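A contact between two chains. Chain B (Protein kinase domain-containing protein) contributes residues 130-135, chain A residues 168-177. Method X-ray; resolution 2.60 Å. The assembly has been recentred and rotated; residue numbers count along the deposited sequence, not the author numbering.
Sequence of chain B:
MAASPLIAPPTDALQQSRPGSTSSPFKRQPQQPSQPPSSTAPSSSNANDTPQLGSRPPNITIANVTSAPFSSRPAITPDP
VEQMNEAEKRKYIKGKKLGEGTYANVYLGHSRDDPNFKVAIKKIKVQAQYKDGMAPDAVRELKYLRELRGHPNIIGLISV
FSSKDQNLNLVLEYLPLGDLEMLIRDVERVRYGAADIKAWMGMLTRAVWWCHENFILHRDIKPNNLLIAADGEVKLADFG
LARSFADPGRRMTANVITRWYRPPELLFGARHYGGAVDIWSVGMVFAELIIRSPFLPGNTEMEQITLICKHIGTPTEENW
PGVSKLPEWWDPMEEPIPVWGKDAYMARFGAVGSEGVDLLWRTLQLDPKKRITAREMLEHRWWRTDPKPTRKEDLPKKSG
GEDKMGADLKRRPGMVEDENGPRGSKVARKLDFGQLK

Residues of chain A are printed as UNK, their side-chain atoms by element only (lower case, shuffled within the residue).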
ATOM      1  N   TYR B 130     -13.587  14.587  10.254  1.00 97.26           N
ATOM      2  CA  TYR B 130     -13.147  14.606   8.861  1.00 85.51           C
ATOM      3  C   TYR B 130     -14.353  14.533   7.934  1.00 85.63           C
ATOM      4  O   TYR B 130     -15.116  13.562   7.977  1.00 82.47           O
ATOM      5  CB  TYR B 130     -12.169  13.461   8.589  1.00 89.87           C
ATOM      6  CG  TYR B 130     -11.317  13.647   7.350  1.00 76.49           C
ATOM      7  CD1 TYR B 130     -10.784  14.887   7.017  1.00 77.09           C
ATOM      8  CD2 TYR B 130     -11.006  12.563   6.537  1.00 70.38           C
ATOM      9  CE1 TYR B 130     -10.006  15.050   5.887  1.00 79.01           C
ATOM     10  CE2 TYR B 130     -10.220  12.715   5.412  1.00 67.27           C
ATOM     11  CZ  TYR B 130      -9.719  13.958   5.093  1.00 70.04           C
ATOM     12  OH  TYR B 130      -8.936  14.108   3.971  1.00 67.26           O
ATOM     13  N   LYS B 131     -14.519  15.556   7.095  1.00 78.82           N
ATOM     14  CA  LYS B 131     -15.678  15.646   6.222  1.00 73.56           C
ATOM     15  C   LYS B 131     -15.469  14.971   4.870  1.00 63.04           C
ATOM     16  O   LYS B 131     -16.386  14.988   4.042  1.00 64.66           O
ATOM     17  CB  LYS B 131     -16.046  17.120   5.984  1.00 77.89           C
ATOM     18  CG  LYS B 131     -16.070  17.992   7.239  1.00 75.96           C
ATOM     19  CD  LYS B 131     -17.037  19.164   7.087  1.00 77.69           C
ATOM     20  CE  LYS B 131     -18.444  18.749   7.507  1.00 76.14           C
ATOM     21  NZ  LYS B 131     -19.493  19.757   7.184  1.00 62.58           N
ATOM     22  N   ASP B 132     -14.300  14.376   4.623  1.00 64.50           N
ATOM     23  CA  ASP B 132     -14.001  13.730   3.350  1.00 57.76           C
ATOM     24  C   ASP B 132     -13.951  12.207   3.460  1.00 53.20           C
ATOM     25  O   ASP B 132     -13.245  11.549   2.692  1.00 42.57           O
ATOM     26  CB  ASP B 132     -12.682  14.260   2.790  1.00 60.08           C
ATOM     27  CG  ASP B 132     -12.677  15.768   2.649  1.00 60.57           C
ATOM     28  OD1 ASP B 132     -12.771  16.259   1.505  1.00 55.88           O
ATOM     29  OD2 ASP B 132     -12.604  16.462   3.684  1.00 70.50           O
ATOM     30  N   GLY B 133     -14.696  11.630   4.399  1.00 56.53           N
ATOM     31  CA  GLY B 133     -14.734  10.185   4.516  1.00 49.19           C
ATOM     32  C   GLY B 133     -13.587   9.639   5.351  1.00 58.44           C
ATOM     33  O   GLY B 133     -13.105  10.277   6.288  1.00 63.89           O
ATOM     34  N   MET B 134     -13.154   8.427   5.001  1.00 53.86           N
ATOM     35  CA  MET B 134     -12.098   7.757   5.750  1.00 50.28           C
ATOM     36  C   MET B 134     -10.805   8.566   5.697  1.00 42.44           C
ATOM     37  O   MET B 134     -10.384   9.019   4.628  1.00 45.76           O
ATOM     38  CB  MET B 134     -11.867   6.352   5.191  1.00 42.59           C
ATOM     39  CG  MET B 134     -10.949   5.497   6.056  1.00 39.32           C
ATOM     40  SD  MET B 134     -10.872   3.751   5.593  1.00 50.56           S
ATOM     41  CE  MET B 134     -12.605   3.346   5.366  1.00 35.89           C
ATOM     42  N   ALA B 135     -10.171   8.729   6.855  1.00 48.45           N
ATOM     43  CA  ALA B 135      -8.980   9.560   6.944  1.00 45.48           C
ATOM     44  C   ALA B 135      -7.788   8.874   6.276  1.00 39.76           C
ATOM     45  O   ALA B 135      -7.674   7.644   6.296  1.00 30.96           O
ATOM     46  CB  ALA B 135      -8.651   9.861   8.404  1.00 37.30           C
TER
ATOM     47  N   UNK A 168     -21.998   9.321  -1.950  1.00 52.42           N
ATOM     48  CA  UNK A 168     -20.821   8.502  -2.233  1.00 41.09           C
ATOM     49  C   UNK A 168     -20.151   8.030  -0.948  1.00 42.88           C
ATOM     50  O   UNK A 168     -19.702   6.885  -0.860  1.00 40.20           O
ATOM     51  c   UNK A 168     -19.690  10.615  -5.312  1.00 42.50           C
ATOM     52  c   UNK A 168     -20.515   9.690  -4.440  1.00 42.54           C
ATOM     53  c   UNK A 168     -18.587   8.475  -3.394  1.00 38.56           C
ATOM     54  c   UNK A 168     -19.839   9.295  -3.122  1.00 40.58           C
ATOM     55  N   UNK A 169     -20.070   8.897   0.065  1.00 39.39           N
ATOM     56  CA  UNK A 169     -19.415   8.518   1.312  1.00 37.99           C
ATOM     57  C   UNK A 169     -20.152   7.388   2.018  1.00 39.26           C
ATOM     58  O   UNK A 169     -19.528   6.583   2.719  1.00 36.99           O
ATOM     59  c   UNK A 169     -18.571  12.058   2.733  1.00 45.49           C
ATOM     60  c   UNK A 169     -18.511  10.922   1.726  1.00 38.18           C
ATOM     61  c   UNK A 169     -19.315   9.729   2.239  1.00 38.38           C
ATOM     62  c   UNK A 169     -17.073  10.531   1.449  1.00 41.82           C
ATOM     63  N   UNK A 170     -21.474   7.312   1.851  1.00 42.57           N
ATOM     64  CA  UNK A 170     -22.261   6.313   2.564  1.00 40.60           C
ATOM     65  C   UNK A 170     -21.794   4.894   2.277  1.00 42.54           C
ATOM     66  O   UNK A 170     -22.029   3.999   3.096  1.00 48.51           O
ATOM     67  c   UNK A 170     -23.739   6.446   2.197  1.00 54.55           C
ATOM     68  N   UNK A 171     -21.150   4.666   1.136  1.00 42.19           N
ATOM     69  CA  UNK A 171     -20.726   3.333   0.766  1.00 39.15           C
ATOM     70  C   UNK A 171     -19.247   3.083   0.980  1.00 41.16           C
ATOM     71  O   UNK A 171     -18.778   1.958   0.790  1.00 41.86           O
ATOM     72  N   UNK A 172     -18.500   4.117   1.374  1.00 41.57           N
ATOM     73  CA  UNK A 172     -17.052   3.977   1.500  1.00 35.92           C
ATOM     74  C   UNK A 172     -16.689   2.874   2.488  1.00 38.40           C
ATOM     75  O   UNK A 172     -15.980   1.922   2.144  1.00 36.48           O
ATOM     76  o   UNK A 172     -14.814   7.133   3.365  1.00 50.77           O
ATOM     77  c   UNK A 172     -16.425   5.307   1.924  1.00 33.22           C
ATOM     78  c   UNK A 172     -14.902   5.312   1.824  1.00 38.03           C
ATOM     79  o   UNK A 172     -13.215   6.993   1.867  1.00 49.01           O
ATOM     80  c   UNK A 172     -14.268   6.570   2.392  1.00 49.02           C
ATOM     81  N   UNK A 173     -17.167   2.986   3.731  1.00 43.07           N
ATOM     82  CA  UNK A 173     -16.833   1.978   4.732  1.00 42.77           C
ATOM     83  C   UNK A 173     -17.439   0.629   4.372  1.00 33.54           C
ATOM     84  O   UNK A 173     -16.840  -0.420   4.638  1.00 33.11           O
ATOM     85  c   UNK A 173     -15.384   1.519   7.446  1.00 48.75           C
ATOM     86  c   UNK A 173     -15.715   0.060   9.310  1.00 50.17           C
ATOM     87  c   UNK A 173     -17.308   2.423   6.114  1.00 38.68           C
ATOM     88  c   UNK A 173     -17.593   0.889   8.079  1.00 46.85           C
ATOM     89  c   UNK A 173     -14.865   0.759   8.476  1.00 48.08           C
ATOM     90  c   UNK A 173     -16.753   1.594   7.236  1.00 44.47           C
ATOM     91  c   UNK A 173     -17.082   0.125   9.112  1.00 49.50           C
ATOM     92  N   UNK A 174     -18.630   0.635   3.778  1.00 36.04           N
ATOM     93  CA  UNK A 174     -19.230  -0.614   3.321  1.00 46.78           C
ATOM     94  C   UNK A 174     -18.312  -1.323   2.331  1.00 46.44           C
ATOM     95  O   UNK A 174     -18.071  -2.530   2.441  1.00 45.16           O
ATOM     96  c   UNK A 174     -20.595  -0.328   2.694  1.00 47.71           C
ATOM     97  c   UNK A 174     -21.421  -1.550   2.292  1.00 48.90           C
ATOM     98  c   UNK A 174     -21.840  -2.350   3.522  1.00 41.68           C
ATOM     99  c   UNK A 174     -22.636  -1.126   1.477  1.00 46.47           C
ATOM    100  N   UNK A 175     -17.776  -0.579   1.360  1.00 44.93           N
ATOM    101  CA  UNK A 175     -16.838  -1.169   0.411  1.00 41.45           C
ATOM    102  C   UNK A 175     -15.613  -1.722   1.125  1.00 39.44           C
ATOM    103  O   UNK A 175     -15.122  -2.806   0.786  1.00 35.59           O
ATOM    104  c   UNK A 175     -14.837   0.668  -2.401  1.00 33.57           C
ATOM    105  c   UNK A 175     -15.846  -1.621  -2.564  1.00 35.85           C
ATOM    106  c   UNK A 175     -16.428  -0.127  -0.631  1.00 36.20           C
ATOM    107  c   UNK A 175     -15.338  -0.539  -1.621  1.00 37.01           C
ATOM    108  N   UNK A 176     -15.108  -0.995   2.122  1.00 38.85           N
ATOM    109  CA  UNK A 176     -13.909  -1.441   2.822  1.00 37.03           C
ATOM    110  C   UNK A 176     -14.120  -2.820   3.431  1.00 34.45           C
ATOM    111  O   UNK A 176     -13.249  -3.691   3.332  1.00 38.50           O
ATOM    112  s   UNK A 176     -11.830  -0.575   4.500  1.00 44.03           S
ATOM    113  c   UNK A 176     -13.525  -0.422   3.894  1.00 43.87           C
ATOM    114  N   UNK A 177     -15.279  -3.041   4.056  1.00 36.37           N
ATOM    115  CA  UNK A 177     -15.583  -4.365   4.588  1.00 33.99           C
ATOM    116  C   UNK A 177     -15.714  -5.392   3.470  1.00 33.61           C
ATOM    117  O   UNK A 177     -15.233  -6.524   3.600  1.00 33.89           O
ATOM    118  c   UNK A 177     -16.886  -3.306   6.545  1.00 42.91           C
ATOM    119  n   UNK A 177     -19.056  -2.247   6.829  1.00 36.74           N
ATOM    120  o   UNK A 177     -18.509  -3.952   8.181  1.00 49.44           O
ATOM    121  c   UNK A 177     -18.244  -3.221   7.229  1.00 42.07           C
ATOM    122  c   UNK A 177     -16.871  -4.322   5.413  1.00 34.12           C
TER

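Position 168 carries four carbons, forked at the first, with one arm two carbons long; all are out of reach of this stretch of chain B. That branching is isoleucine, A:Ile168, buried. Position 169 also has four carbons, but forked at the second, and it points toward the other chain, where its branches lie against the backbone of B:Lys131, B:Asp132 and B:Gly133. This is leucine, A:Leu169, with CD2 3.9 Å from B:Gly133 CA and CD1 3.9 Å from B:Lys131 O. Greasy methyls here pack on main chain, not on side chains: those of B:Lys131 and B:Asp132 point away.

Position 170 has a single carbon, out of reach of this stretch of chain B: alanine, A:Ala170. Position 171 has no side-chain atoms at all, so it is glycine, A:Gly171; its carbonyl O accepts a hydrogen bond from the backbone N of position 175, 2.8 Å away, in the helix that follows.

Position 172 shows three carbons in a row, the third carrying two oxygens, and reaches the backbone N of B:Met134. A carboxylate on a chain of that length is glutamate, A:Glu172. Its first two chi angles are both t, so the side chain is extended, and OE2 accepts a hydrogen bond from B:Met134 N at 2.7 Å with an angle of 155°. OE1 is hydrogen-bonded elsewhere in the structure.

Position 173 has one carbon and then a ring of six carbons, with no oxygen, and B:Met134 CE meets that ring at its edge. This is phenylalanine, A:Phe173, its CD1 3.9 Å from B:Met134 CE. Positions 174 and 175 each have four carbons forked at the second, and neither touches the stretch of chain B; they are A:Leu174 and A:Leu175. Position 176 has one carbon and a sulfur, facing the same methionine: cysteine, A:Cys176, its SG 4.1 Å from B:Met134 CE. Position 177 has three carbons, the third bearing one oxygen and one nitrogen, and is out of reach of this stretch of chain B: glutamine, A:Gln177.

The contact rests on a buried carboxylate that pairs with a backbone NH, backed by apolar packing. B:Met134 takes part in both: its N donates to A:Glu172, while its side chain, extended through chi1 and chi2 and turned at chi3 (m), brings CE to A:Phe173 and A:Cys176. B:Gly133 makes the close approach possible. An ideal CB there would lie 2.4 Å from A:Glu172 OE2, a clash, and the backbone angles by themselves already call for glycine. The rule to read is bare backbone where the acid arrives, and a long apolar thioether beside it.

Chain A 168-177: ILAGEFLLCQ
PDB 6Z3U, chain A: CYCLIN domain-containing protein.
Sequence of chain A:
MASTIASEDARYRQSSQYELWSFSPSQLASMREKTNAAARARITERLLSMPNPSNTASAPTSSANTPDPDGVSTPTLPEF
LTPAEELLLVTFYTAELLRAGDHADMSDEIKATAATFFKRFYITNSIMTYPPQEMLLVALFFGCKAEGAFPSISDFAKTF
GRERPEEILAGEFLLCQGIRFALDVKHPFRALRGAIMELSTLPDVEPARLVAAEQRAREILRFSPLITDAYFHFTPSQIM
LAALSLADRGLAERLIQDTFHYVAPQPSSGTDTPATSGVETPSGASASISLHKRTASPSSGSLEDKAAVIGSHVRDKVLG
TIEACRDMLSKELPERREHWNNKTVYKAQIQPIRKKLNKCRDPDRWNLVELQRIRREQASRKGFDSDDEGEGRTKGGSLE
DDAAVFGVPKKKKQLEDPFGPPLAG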